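DyP (Bjerkandera adusta, PDB 3VXJ) is a heme b dye-decolorizing peroxidase that probably uses hydrogen peroxide to oxidise dyes and phenols, and is seen here with bound 2,6-dimethoxyphenol. Local coordinates at residues 256-261 with 268-273; 264-269 with 275-280; 279-282 with 286-289. All coordinates share one frame; numbering follows the deposited sequence.

Contact 1. Residues 256-261 with 268-273. With HEM (protoporphyrin IX containing Fe), chain B.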
loop_
_atom_site.group_PDB
_atom_site.type_symbol
_atom_site.label_atom_id
_atom_site.label_comp_id
_atom_site.label_asym_id
_atom_site.label_seq_id
_atom_site.Cartn_x
_atom_site.Cartn_y
_atom_site.Cartn_z
ATOM N N LEU A 256 -12.785 -7.569 -17.912
ATOM C CA LEU A 256 -11.428 -8.097 -17.772
ATOM C C LEU A 256 -10.637 -7.347 -16.685
ATOM O O LEU A 256 -9.957 -7.985 -15.865
ATOM C CB LEU A 256 -10.688 -8.097 -19.119
ATOM C CG LEU A 256 -9.260 -8.644 -19.073
ATOM C CD1 LEU A 256 -9.211 -10.086 -18.598
ATOM C CD2 LEU A 256 -8.637 -8.531 -20.444
ATOM N N GLY A 257 -10.737 -6.021 -16.657
ATOM C CA GLY A 257 -10.089 -5.240 -15.602
ATOM C C GLY A 257 -10.551 -5.671 -14.221
ATOM O O GLY A 257 -9.728 -5.878 -13.313
ATOM N N ALA A 258 -11.865 -5.836 -14.066
ATOM C CA ALA A 258 -12.415 -6.290 -12.786
ATOM C C ALA A 258 -11.948 -7.690 -12.399
ATOM O O ALA A 258 -11.730 -7.969 -11.219
ATOM C CB ALA A 258 -13.953 -6.200 -12.789
ATOM N N ARG A 259 -11.793 -8.564 -13.385
ATOM C CA ARG A 259 -11.304 -9.923 -13.158
ATOM C C ARG A 259 -9.841 -9.920 -12.709
ATOM O O ARG A 259 -9.426 -10.757 -11.892
ATOM C CB ARG A 259 -11.476 -10.758 -14.432
ATOM C CG ARG A 259 -12.929 -10.992 -14.838
ATOM C CD ARG A 259 -13.605 -11.998 -13.947
ATOM N NE ARG A 259 -13.144 -13.350 -14.248
ATOM C CZ ARG A 259 -13.595 -14.437 -13.629
ATOM N NH1 ARG A 259 -14.515 -14.337 -12.683
ATOM N NH2 ARG A 259 -13.128 -15.625 -13.965
ATOM N N MET A 260 -9.062 -8.981 -13.241
ATOM C CA MET A 260 -7.659 -8.852 -12.861
ATOM C C MET A 260 -7.519 -8.373 -11.419
ATOM O O MET A 260 -6.638 -8.840 -10.686
ATOM C CB MET A 260 -6.928 -7.916 -13.825
ATOM C CG MET A 260 -6.805 -8.506 -15.217
ATOM S SD MET A 260 -6.448 -7.290 -16.511
ATOM C CE MET A 260 -4.724 -6.996 -16.212
ATOM N N PHE A 261 -8.389 -7.452 -11.004
ATOM C CA PHE A 261 -8.301 -6.900 -9.650
ATOM C C PHE A 261 -9.033 -7.704 -8.592
ATOM O O PHE A 261 -8.598 -7.753 -7.428
ATOM C CB PHE A 261 -8.780 -5.448 -9.602
ATOM C CG PHE A 261 -7.682 -4.459 -9.859
ATOM C CD1 PHE A 261 -6.802 -4.107 -8.835
ATOM C CD2 PHE A 261 -7.503 -3.905 -11.120
ATOM C CE1 PHE A 261 -5.764 -3.216 -9.067
ATOM C CE2 PHE A 261 -6.466 -3.002 -11.356
ATOM C CZ PHE A 261 -5.602 -2.655 -10.329
ATOM N N ALA A 268 -17.055 -2.584 -6.088
ATOM C CA ALA A 268 -17.888 -3.764 -5.872
ATOM C C ALA A 268 -17.022 -5.018 -6.046
ATOM O O ALA A 268 -16.385 -5.188 -7.083
ATOM C CB ALA A 268 -19.064 -3.778 -6.832
ATOM N N PRO A 269 -16.964 -5.897 -5.028
ATOM C CA PRO A 269 -16.138 -7.091 -5.186
ATOM C C PRO A 269 -16.804 -8.086 -6.138
ATOM O O PRO A 269 -18.011 -8.325 -6.047
ATOM C CB PRO A 269 -16.068 -7.654 -3.767
ATOM C CG PRO A 269 -17.324 -7.183 -3.108
ATOM C CD PRO A 269 -17.643 -5.855 -3.716
ATOM N N ILE A 270 -16.025 -8.659 -7.052
ATOM C CA ILE A 270 -16.598 -9.570 -8.034
ATOM C C ILE A 270 -17.148 -10.865 -7.415
ATOM O O ILE A 270 -18.064 -11.470 -7.962
ATOM C CB ILE A 270 -15.643 -9.852 -9.238
ATOM C CG1 ILE A 270 -14.444 -10.725 -8.838
ATOM C CG2 ILE A 270 -15.224 -8.522 -9.928
ATOM C CD1 ILE A 270 -13.475 -10.981 -10.001
ATOM N N ASP A 271 -16.655 -11.241 -6.235
ATOM C CA ASP A 271 -17.204 -12.414 -5.555
ATOM C C ASP A 271 -18.695 -12.201 -5.234
ATOM O O ASP A 271 -19.474 -13.147 -5.261
ATOM C CB ASP A 271 -16.411 -12.728 -4.284
ATOM C CG ASP A 271 -16.703 -14.101 -3.736
ATOM O OD1 ASP A 271 -17.055 -15.004 -4.535
ATOM O OD2 ASP A 271 -16.564 -14.274 -2.507
ATOM N N LEU A 272 -19.089 -10.955 -4.960
ATOM C CA LEU A 272 -20.507 -10.612 -4.737
ATOM C C LEU A 272 -21.251 -10.162 -5.997
ATOM O O LEU A 272 -22.467 -10.349 -6.097
ATOM C CB LEU A 272 -20.644 -9.530 -3.665
ATOM C CG LEU A 272 -20.095 -9.872 -2.278
ATOM C CD1 LEU A 272 -20.301 -8.690 -1.329
ATOM C CD2 LEU A 272 -20.751 -11.134 -1.728
ATOM N N ALA A 273 -20.519 -9.561 -6.931
ATOM C CA ALA A 273 -21.073 -9.013 -8.168
ATOM C C ALA A 273 -20.285 -9.610 -9.336
ATOM O O ALA A 273 -19.462 -8.933 -9.961
ATOM C CB ALA A 273 -20.956 -7.500 -8.151
HETATM C CHA HEM B . -6.249 -4.009 -2.503
HETATM C CHB HEM B . -4.619 -1.449 -6.266
HETATM C CHC HEM B . -0.071 -2.719 -5.217
HETATM C CHD HEM B . -1.672 -5.258 -1.427
HETATM C C1A HEM B . -6.207 -3.236 -3.631
HETATM C C2A HEM B . -7.358 -2.708 -4.329
HETATM C C3A HEM B . -6.899 -2.006 -5.380
HETATM C C4A HEM B . -5.455 -2.048 -5.352
HETATM C CMA HEM B . -7.728 -1.245 -6.432
HETATM C CAA HEM B . -8.827 -2.992 -3.944
HETATM C CBA HEM B . -9.437 -2.019 -2.933
HETATM C CGA HEM B . -8.925 -2.195 -1.523
HETATM O O1A HEM B . -9.246 -3.200 -0.853
HETATM O O2A HEM B . -8.196 -1.281 -1.046
HETATM C C1B HEM B . -3.242 -1.553 -6.307
HETATM C C2B HEM B . -2.375 -0.924 -7.280
HETATM C C3B HEM B . -1.109 -1.274 -6.985
HETATM C C4B HEM B . -1.154 -2.120 -5.812
HETATM C CMB HEM B . -2.879 -0.039 -8.441
HETATM C CAB HEM B . 0.195 -0.857 -7.698
HETATM C CBB HEM B . 0.283 0.261 -8.422
HETATM C C1C HEM B . -0.118 -3.553 -4.129
HETATM C C2C HEM B . 1.016 -4.237 -3.536
HETATM C C3C HEM B . 0.570 -4.954 -2.493
HETATM C C4C HEM B . -0.857 -4.733 -2.399
HETATM C CMC HEM B . 2.464 -4.112 -4.047
HETATM C CAC HEM B . 1.368 -5.855 -1.514
HETATM C CBC HEM B . 2.397 -6.608 -1.928
HETATM C C1D HEM B . -3.030 -5.093 -1.341
HETATM C C2D HEM B . -3.824 -5.578 -0.239
HETATM C C3D HEM B . -5.233 -5.205 -0.577
HETATM C C4D HEM B . -5.165 -4.522 -1.844
HETATM C CMD HEM B . -3.386 -6.338 1.024
HETATM C CAD HEM B . -6.456 -5.537 0.292
HETATM C CBD HEM B . -6.852 -6.979 -0.011
HETATM C CGD HEM B . -8.020 -7.421 0.828
HETATM O O1D HEM B . -9.005 -7.939 0.235
HETATM O O2D HEM B . -7.977 -7.269 2.070
HETATM N NA HEM B . -5.075 -2.834 -4.294
HETATM N NB HEM B . -2.469 -2.311 -5.436
HETATM N NC HEM B . -1.246 -3.913 -3.429
HETATM N ND HEM B . -3.847 -4.442 -2.263
HETATM FE FE HEM B . -3.159 -3.429 -3.902
HETATM O O HOH W 1 -3.080 -1.806 -2.749
#
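Ile270 reaches from the loop after helix 249-261 to the last turn of that helix and meets Ala258 and Arg259. Its CB carries two branches. The short one, CG2, lies 3.9 Å from CB of Ala258 and also sits near the Ala258 carbonyl oxygen. The longer one leaves through CG1, which stands between the backbone N and the carbonyl carbon (chi1 71°). From there the chain runs straight on to CD1. That methyl lies 3.7 Å from O of Ala258 and 4.0 Å from CA of Arg259. It also approaches CD of Arg259, whose bent side chain crosses Ile270 at about a right angle. The guanidinium is held by the backbone carbonyls of Leu405, Gly404 and Glu300. No hydrogen bond spans the two segments, and the contact is buried.

At the helix end, Phe261 belongs to the heme pocket. CE1 of its ring lies 3.5 Å from the heme meso carbon CHB, which sits at the ring's edge, near its plane. The ring also meets that of Phe169, planes about 30° apart. Putting an alanine at Phe261 would probably open a gap beside CHB and leave the Phe169 ring without this aromatic neighbour.

Backbone bonds join Met260 to His308, the axial heme ligand, and Phe261 to Val309, so helix 249-261 meets helix 308-312. On the loop, Pro269 and Leu272 rest on Leu281 of helix 279-282.

Contact 2. Residues 264-269 with 275-280. With DMS (dimethyl sulfoxide), chain F.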
loop_
_atom_site.group_PDB
_atom_site.type_symbol
_atom_site.label_atom_id
_atom_site.label_comp_id
_atom_site.label_asym_id
_atom_site.label_seq_id
_atom_site.Cartn_x
_atom_site.Cartn_y
_atom_site.Cartn_z
ATOM N N TRP A 264 -14.648 -4.500 -9.262
ATOM C CA TRP A 264 -14.963 -3.488 -10.253
ATOM C C TRP A 264 -14.345 -2.140 -9.849
ATOM O O TRP A 264 -13.973 -1.926 -8.683
ATOM C CB TRP A 264 -16.482 -3.331 -10.382
ATOM C CG TRP A 264 -17.167 -4.571 -10.851
ATOM C CD1 TRP A 264 -17.706 -5.552 -10.069
ATOM C CD2 TRP A 264 -17.405 -4.958 -12.212
ATOM N NE1 TRP A 264 -18.253 -6.540 -10.862
ATOM C CE2 TRP A 264 -18.085 -6.196 -12.178
ATOM C CE3 TRP A 264 -17.110 -4.378 -13.459
ATOM C CZ2 TRP A 264 -18.461 -6.875 -13.345
ATOM C CZ3 TRP A 264 -17.494 -5.050 -14.619
ATOM C CH2 TRP A 264 -18.172 -6.281 -14.548
ATOM N N LYS A 265 -14.268 -1.218 -10.800
ATOM C CA LYS A 265 -13.722 0.107 -10.519
ATOM C C LYS A 265 -14.477 0.824 -9.398
ATOM O O LYS A 265 -13.889 1.607 -8.652
ATOM C CB LYS A 265 -13.705 0.952 -11.792
ATOM C CG LYS A 265 -12.599 0.538 -12.752
ATOM C CD LYS A 265 -12.694 1.269 -14.068
ATOM C CE LYS A 265 -11.533 0.897 -14.966
ATOM N NZ LYS A 265 -11.726 1.534 -16.299
ATOM N N SER A 266 -15.770 0.536 -9.268
ATOM C CA SER A 266 -16.619 1.129 -8.239
ATOM C C SER A 266 -16.253 0.647 -6.839
ATOM O O SER A 266 -16.701 1.229 -5.856
ATOM C CB SER A 266 -18.066 0.733 -8.484
ATOM O OG SER A 266 -18.207 -0.654 -8.201
ATOM N N GLY A 267 -15.477 -0.432 -6.754
ATOM C CA GLY A 267 -15.215 -1.086 -5.484
ATOM C C GLY A 267 -16.054 -2.329 -5.246
ATOM O O GLY A 267 -15.801 -3.067 -4.296
ATOM N N ALA A 268 -17.055 -2.584 -6.088
ATOM C CA ALA A 268 -17.888 -3.764 -5.872
ATOM C C ALA A 268 -17.022 -5.018 -6.046
ATOM O O ALA A 268 -16.385 -5.188 -7.083
ATOM C CB ALA A 268 -19.064 -3.778 -6.832
ATOM N N PRO A 269 -16.964 -5.897 -5.028
ATOM C CA PRO A 269 -16.138 -7.091 -5.186
ATOM C C PRO A 269 -16.804 -8.086 -6.138
ATOM O O PRO A 269 -18.011 -8.325 -6.047
ATOM C CB PRO A 269 -16.068 -7.654 -3.767
ATOM C CG PRO A 269 -17.324 -7.183 -3.108
ATOM C CD PRO A 269 -17.643 -5.855 -3.716
ATOM N N THR A 275 -20.910 -10.726 -12.462
ATOM C CA THR A 275 -21.172 -10.531 -13.898
ATOM C C THR A 275 -21.354 -9.092 -14.364
ATOM O O THR A 275 -21.225 -8.819 -15.555
ATOM C CB THR A 275 -22.375 -11.358 -14.388
ATOM O OG1 THR A 275 -23.535 -10.995 -13.632
ATOM C CG2 THR A 275 -22.090 -12.855 -14.244
ATOM N N ALA A 276 -21.670 -8.186 -13.447
ATOM C CA ALA A 276 -21.879 -6.779 -13.783
ATOM C C ALA A 276 -21.563 -5.957 -12.556
ATOM O O ALA A 276 -21.684 -6.433 -11.416
ATOM C CB ALA A 276 -23.313 -6.527 -14.232
ATOM N N ASP A 277 -21.146 -4.719 -12.788
ATOM C CA ASP A 277 -20.851 -3.811 -11.697
ATOM C C ASP A 277 -22.118 -3.515 -10.886
ATOM O O ASP A 277 -23.245 -3.583 -11.398
ATOM C CB ASP A 277 -20.213 -2.535 -12.260
ATOM C CG ASP A 277 -19.723 -1.581 -11.184
ATOM O OD1 ASP A 277 -19.508 -1.991 -10.023
ATOM O OD2 ASP A 277 -19.561 -0.391 -11.510
ATOM N N ASP A 278 -21.918 -3.241 -9.605
ATOM C CA ASP A 278 -22.985 -2.803 -8.713
ATOM C C ASP A 278 -22.399 -1.618 -7.951
ATOM O O ASP A 278 -21.794 -1.794 -6.891
ATOM C CB ASP A 278 -23.390 -3.936 -7.763
ATOM C CG ASP A 278 -24.532 -3.555 -6.815
ATOM O OD1 ASP A 278 -24.824 -2.355 -6.608
ATOM O OD2 ASP A 278 -25.138 -4.490 -6.255
ATOM N N PRO A 279 -22.546 -0.406 -8.507
ATOM C CA PRO A 279 -21.912 0.749 -7.888
ATOM C C PRO A 279 -22.443 1.064 -6.484
ATOM O O PRO A 279 -21.678 1.546 -5.651
ATOM C CB PRO A 279 -22.216 1.890 -8.868
ATOM C CG PRO A 279 -22.453 1.211 -10.174
ATOM C CD PRO A 279 -23.107 -0.092 -9.833
ATOM N N ALA A 280 -23.719 0.760 -6.226
ATOM C CA ALA A 280 -24.296 0.925 -4.886
ATOM C C ALA A 280 -23.553 0.068 -3.866
ATOM O O ALA A 280 -23.253 0.525 -2.749
ATOM C CB ALA A 280 -25.798 0.597 -4.886
HETATM S S DMS F . -9.704 -0.663 -18.801
HETATM O O DMS F . -9.673 0.835 -17.855
HETATM C C1 DMS F . -10.304 -1.978 -17.716
HETATM C C2 DMS F . -11.143 -0.638 -19.904
HETATM O O HOH W 2 -17.069 0.266 -11.986
#
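Asp277 packs over Trp264 and accepts a hydrogen bond from Ser266. Its CA stands 3.6 Å above the centroid of the five-membered indole ring, 8° off the normal, a CH-pi contact. Its N lies over the same face, offset toward the rim. C of Ala276 lies 3.3 Å from CZ2 of Trp264. The Asp277 side chain swings with CG anti to its backbone N (chi1 -174°), which brings OD1 past CB of Trp264 to Ser266. Ser266 OG donates to Asp277 OD1 at 2.6 Å, on the syn lone pair. The carboxylate and indole planes are 21° apart. CB of Ala268 adds a contact of 3.4 Å to O of Asp278.

A second layer sets these groups. Ser266 OG also accepts from Ala268 N at 3.1 Å, forming an ST turn, so OG donates one bond and accepts another. A water bridges the segments, donating to Asp277 OD2 at 2.6 Å and weakly accepting from Ser266 N. The indole NE1 is bonded to O of Ala273, which fixes the ring's turn. A type I beta turn runs from Trp264 to Gly267. Lys265 makes a salt bridge to Glu254 and a hydrogen bond to a dimethyl sulfoxide, probably from crystallisation.

The turn follows helix 249-261. The facing residues 275-278 lead into helix 279-282, where Asp278 is the N-cap residue and its OD1 takes Leu281 N.

Contact 3. Residues 279-282 with 286-289; sequences PALG and QRNN
Arg287 lays its side chain across Leu281. Its CB meets CD1 of Leu281 at 3.5 Å. CG stands beside the backbone N, anti to the carbonyl carbon, and the chain bends at its third torsion (chi3 -55°). That bend carries the guanidinium back over the leucine. CD1 of Leu281 therefore lies 3.7 Å from the guanidinium plane, over its centre, so one flat face of the cation rests on a methyl. NH2 goes further and comes to 3.5 Å from CA of Leu281. The charge itself is met outside this pair, where NE makes a salt bridge to Asp284. Arg287 is exposed, while Leu281 beneath it is buried and also touches Leu272.

The element being packed, 279-282, is a one-turn helix in the connection between helix 249-261 and helix 308-312. It lies in the second of the two alpha+beta (ferredoxin-like) domains of the DyP-type peroxidase fold. After the helix the chain turns round within three residues and comes back against its C-terminal end.

Asn288 meets the carbonyls there. Its CB sits 3.3 Å from O of Leu281. Its ND2 donates to O of Gly282 at 2.9 Å, and the N-H points nearly straight at it (162°). The acceptor lies almost in the amide plane of Asn288, but the donor stands 47° out of the Gly282 carbonyl plane, so it misses the lone pairs. The side chain also touches Ile173, and the backbone O of Asn288 takes a bond from Arg263. Both of these residues bind heme.

Asn289 turns its CB away from the helix. Its OD1 accepts from Arg315 and its ND2 donates to Ser174, two residues that hydrogen-bond the heme.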
loop_
_atom_site.group_PDB
_atom_site.type_symbol
_atom_site.label_atom_id
_atom_site.label_comp_id
_atom_site.label_asym_id
_atom_site.label_seq_id
_atom_site.Cartn_x
_atom_site.Cartn_y
_atom_site.Cartn_z
ATOM N N PRO A 279 -22.546 -0.406 -8.507
ATOM C CA PRO A 279 -21.912 0.749 -7.888
ATOM C C PRO A 279 -22.443 1.064 -6.484
ATOM O O PRO A 279 -21.678 1.546 -5.651
ATOM C CB PRO A 279 -22.216 1.890 -8.868
ATOM C CG PRO A 279 -22.453 1.211 -10.174
ATOM C CD PRO A 279 -23.107 -0.092 -9.833
ATOM N N ALA A 280 -23.719 0.760 -6.226
ATOM C CA ALA A 280 -24.296 0.925 -4.886
ATOM C C ALA A 280 -23.553 0.068 -3.866
ATOM O O ALA A 280 -23.253 0.525 -2.749
ATOM C CB ALA A 280 -25.798 0.597 -4.886
ATOM N N LEU A 281 -23.245 -1.166 -4.256
ATOM C CA LEU A 281 -22.448 -2.059 -3.417
ATOM C C LEU A 281 -21.006 -1.566 -3.217
ATOM O O LEU A 281 -20.493 -1.591 -2.099
ATOM C CB LEU A 281 -22.458 -3.472 -3.991
ATOM C CG LEU A 281 -21.498 -4.488 -3.374
ATOM C CD1 LEU A 281 -21.792 -4.720 -1.888
ATOM C CD2 LEU A 281 -21.604 -5.784 -4.149
ATOM N N GLY A 282 -20.363 -1.120 -4.296
ATOM C CA GLY A 282 -19.000 -0.580 -4.216
ATOM C C GLY A 282 -18.854 0.543 -3.208
ATOM O O GLY A 282 -17.834 0.636 -2.516
ATOM N N GLN A 286 -20.513 -1.326 4.455
ATOM C CA GLN A 286 -21.162 -2.374 5.240
ATOM C C GLN A 286 -21.333 -3.697 4.491
ATOM O O GLN A 286 -21.655 -4.721 5.100
ATOM C CB GLN A 286 -22.520 -1.889 5.756
ATOM C CG GLN A 286 -22.427 -0.689 6.693
ATOM C CD GLN A 286 -21.874 -1.048 8.058
ATOM O OE1 GLN A 286 -21.985 -2.193 8.511
ATOM N NE2 GLN A 286 -21.290 -0.063 8.735
ATOM N N ARG A 287 -21.118 -3.680 3.177
ATOM C CA ARG A 287 -21.253 -4.889 2.367
ATOM C C ARG A 287 -20.096 -5.142 1.409
ATOM O O ARG A 287 -19.869 -6.286 1.018
ATOM C CB ARG A 287 -22.550 -4.858 1.559
ATOM C CG ARG A 287 -23.838 -5.039 2.331
ATOM C CD ARG A 287 -25.011 -5.076 1.349
ATOM N NE ARG A 287 -25.044 -3.897 0.478
ATOM C CZ ARG A 287 -25.310 -3.914 -0.829
ATOM N NH1 ARG A 287 -25.570 -5.054 -1.466
ATOM N NH2 ARG A 287 -25.303 -2.779 -1.508
ATOM N N ASN A 288 -19.364 -4.100 1.019
ATOM C CA ASN A 288 -18.323 -4.263 -0.014
ATOM C C ASN A 288 -17.117 -5.101 0.415
ATOM O O ASN A 288 -16.248 -5.427 -0.411
ATOM C CB ASN A 288 -17.889 -2.929 -0.639
ATOM C CG ASN A 288 -17.142 -2.023 0.325
ATOM O OD1 ASN A 288 -16.738 -2.426 1.424
ATOM N ND2 ASN A 288 -16.954 -0.769 -0.091
ATOM N N ASN A 289 -17.065 -5.466 1.693
ATOM C CA ASN A 289 -16.010 -6.359 2.168
ATOM C C ASN A 289 -16.543 -7.678 2.724
ATOM O O ASN A 289 -15.780 -8.493 3.245
ATOM C CB ASN A 289 -15.127 -5.661 3.206
ATOM C CG ASN A 289 -13.656 -5.930 2.971
ATOM O OD1 ASN A 289 -13.261 -6.369 1.885
ATOM N ND2 ASN A 289 -12.838 -5.652 3.971
#

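How the contacts relate
The three contacts run from the end of helix 249-261 to the loop before helix 308-312. Contacts 1 and 2 overlap along the chain, and contact 3 opens on the stretch where contact 2 ends. Contacts 1 and 2 have centres about 7 Å apart and share Ala268 and Pro269. Contacts 2 and 3 are about 8 Å apart and share Pro279 and Ala280 of helix 279-282. Contacts 1 and 3 are about 12 Å apart, yet CD1 of Leu272 still reaches O of Arg287 at 3.4 Å. Trp264 of contact 2 also packs on Ala258 and Ile270 of contact 1. Together they form one continuous patch of the C-terminal DyP domain beside the heme pocket; contact 1 touches the heme itself through Phe261.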